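Local coordinates for protein choloylglycine hydrolase (Clostridium perfringens, PDB 2BJF) that hydrolyses the amide bond of glycine- and taurine-conjugated bile salts, releasing free bile acids, and can also act as a bile acid amine N-acyltransferase, at residues A111-S114 with E118-E121. Residues are numbered along the deposited sequence; the frame is centred on the assembly and turned at random.
Sequences ANFS and EVKE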
ATOM      1  N   ALA A 111      -8.707  24.384  33.773  1.00 10.78           N
ATOM      2  CA  ALA A 111      -8.969  25.115  35.011  1.00 10.90           C
ATOM      3  C   ALA A 111      -9.561  26.501  34.772  1.00 11.05           C
ATOM      4  O   ALA A 111     -10.271  27.026  35.629  1.00 11.09           O
ATOM      5  CB  ALA A 111      -7.702  25.220  35.847  1.00 10.94           C
ATOM      6  N   ASN A 112      -9.277  27.083  33.610  1.00 11.16           N
ATOM      7  CA  ASN A 112      -9.562  28.501  33.374  1.00 11.37           C
ATOM      8  C   ASN A 112     -10.725  28.832  32.438  1.00 11.41           C
ATOM      9  O   ASN A 112     -11.343  29.891  32.572  1.00 11.50           O
ATOM     10  CB  ASN A 112      -8.296  29.217  32.888  1.00 11.45           C
ATOM     11  CG  ASN A 112      -7.256  29.372  33.981  1.00 11.81           C
ATOM     12  OD1 ASN A 112      -7.511  29.993  35.016  1.00 12.29           O
ATOM     13  ND2 ASN A 112      -6.071  28.819  33.753  1.00 12.38           N
ATOM     14  N   PHE A 113     -11.015  27.941  31.493  1.00 11.48           N
ATOM     15  CA  PHE A 113     -11.942  28.263  30.406  1.00 11.50           C
ATOM     16  C   PHE A 113     -13.116  27.293  30.299  1.00 11.70           C
ATOM     17  O   PHE A 113     -13.009  26.131  30.692  1.00 11.65           O
ATOM     18  CB  PHE A 113     -11.179  28.357  29.080  1.00 11.55           C
ATOM     19  CG  PHE A 113      -9.929  29.191  29.164  1.00 11.51           C
ATOM     20  CD1 PHE A 113     -10.008  30.578  29.247  1.00 12.04           C
ATOM     21  CD2 PHE A 113      -8.674  28.589  29.183  1.00 11.45           C
ATOM     22  CE1 PHE A 113      -8.856  31.355  29.338  1.00 12.17           C
ATOM     23  CE2 PHE A 113      -7.514  29.357  29.272  1.00 11.88           C
ATOM     24  CZ  PHE A 113      -7.607  30.743  29.351  1.00 11.85           C
ATOM     25  N   SER A 114     -14.232  27.785  29.764  1.00 11.83           N
ATOM     26  CA  SER A 114     -15.474  27.012  29.699  1.00 12.11           C
ATOM     27  C   SER A 114     -15.817  26.500  28.298  1.00 12.24           C
ATOM     28  O   SER A 114     -16.689  25.641  28.148  1.00 12.35           O
ATOM     29  CB  SER A 114     -16.641  27.839  30.250  1.00 12.14           C
ATOM     30  OG  SER A 114     -16.895  28.967  29.432  1.00 12.65           O
ATOM     31  N   GLU A 118     -13.520  30.407  24.031  0.50 13.93           N
ATOM     32  CA  GLU A 118     -12.782  31.109  25.085  0.50 13.94           C
ATOM     33  C   GLU A 118     -11.288  30.801  25.024  0.50 14.01           C
ATOM     34  O   GLU A 118     -10.455  31.698  25.182  0.50 13.92           O
ATOM     35  CB  GLU A 118     -13.328  30.749  26.471  0.50 13.95           C
ATOM     36  CG  GLU A 118     -14.593  31.497  26.871  0.50 13.98           C
ATOM     37  CD  GLU A 118     -14.887  31.422  28.365  0.50 13.92           C
ATOM     38  OE1 GLU A 118     -15.910  31.993  28.796  0.50 14.15           O
ATOM     39  OE2 GLU A 118     -14.098  30.803  29.113  0.50 13.68           O
ATOM     40  N   VAL A 119     -10.965  29.529  24.793  1.00 14.07           N
ATOM     41  CA  VAL A 119      -9.577  29.063  24.686  1.00 14.35           C
ATOM     42  C   VAL A 119      -8.883  29.676  23.466  1.00 14.41           C
ATOM     43  O   VAL A 119      -7.753  30.159  23.570  1.00 14.34           O
ATOM     44  CB  VAL A 119      -9.498  27.510  24.616  1.00 14.45           C
ATOM     45  CG1 VAL A 119      -8.070  27.043  24.378  1.00 14.98           C
ATOM     46  CG2 VAL A 119     -10.036  26.889  25.889  1.00 14.67           C
ATOM     47  N   LYS A 120      -9.570  29.657  22.323  1.00 14.56           N
ATOM     48  CA  LYS A 120      -9.052  30.233  21.078  1.00 14.82           C
ATOM     49  C   LYS A 120      -8.609  31.682  21.260  1.00 14.70           C
ATOM     50  O   LYS A 120      -7.541  32.076  20.789  1.00 14.66           O
ATOM     51  CB  LYS A 120     -10.095  30.145  19.960  1.00 14.85           C
ATOM     52  CG  LYS A 120     -10.219  28.767  19.316  1.00 15.33           C
ATOM     53  CD  LYS A 120     -11.175  28.778  18.122  1.00 15.54           C
ATOM     54  CE  LYS A 120     -10.510  29.326  16.862  1.00 16.81           C
ATOM     55  NZ  LYS A 120     -11.405  29.256  15.667  1.00 17.73           N
ATOM     56  N   GLU A 121      -9.432  32.463  21.956  1.00 14.70           N
ATOM     57  CA  GLU A 121      -9.126  33.866  22.224  1.00 14.71           C
ATOM     58  C   GLU A 121      -7.891  34.014  23.115  1.00 14.44           C
ATOM     59  O   GLU A 121      -7.033  34.861  22.861  1.00 14.53           O
ATOM     60  CB  GLU A 121     -10.339  34.568  22.846  1.00 14.90           C
ATOM     61  CG  GLU A 121     -10.186  36.080  23.031  1.00 15.99           C
ATOM     62  CD  GLU A 121     -10.095  36.858  21.722  1.00 17.10           C
ATOM     63  OE1 GLU A 121     -10.322  36.282  20.636  1.00 17.97           O
ATOM     64  OE2 GLU A 121      -9.793  38.066  21.787  1.00 18.52           O
TER
HETATM   65  O   HOH W   1     -13.663  31.293  32.181  1.00 21.66           O
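Glu118 OE2 is gripped by two donors at the short turn joining helices 105-112 and 116-123 of the Ntn-hydrolase fold. The first is the backbone of Ser114, whose N lies 3.1 Å from Glu118 OE2. That bond is nearly straight, with an N-H...O angle of 166°, but the N-H arrives from above the carboxylate plane. The second donor is a water, which also donates to Asn112 O at 2.7 Å. Glu118 has two conformers, and these bonds hold for one of them, so the grip may be partial. In that conformer, direct and water-mediated bonds tie one carboxylate oxygen to the residues just before and just after Phe113 in the chain. The carboxylate thus bonds the backbone of the preceding turn. The contact lies away from the bile acid and taurine sites. The side chain of Glu118 is extended beyond CG (chi2 -164°), which carries the carboxylate back across the turn to Ser114. Ser114 OG is also close, 3.2 Å from Glu118 OE1. The Phe113 ring stands beside the carboxylate. It has Glu118 OE2 at its edge, near its plane, with ring and carboxylate planes 86° apart. Asn112 CB sits over the centre of one ring face, and Trp108 packs against the ring edge-to-face. Ser115 OG accepts a bond from Glu118 N near the start of the second helix. Val119 leans on Leu76. The apolar part of the contact is small: Val119 CG2, anti to its own carbonyl carbon, reaches Phe113 CB at 3.7 Å.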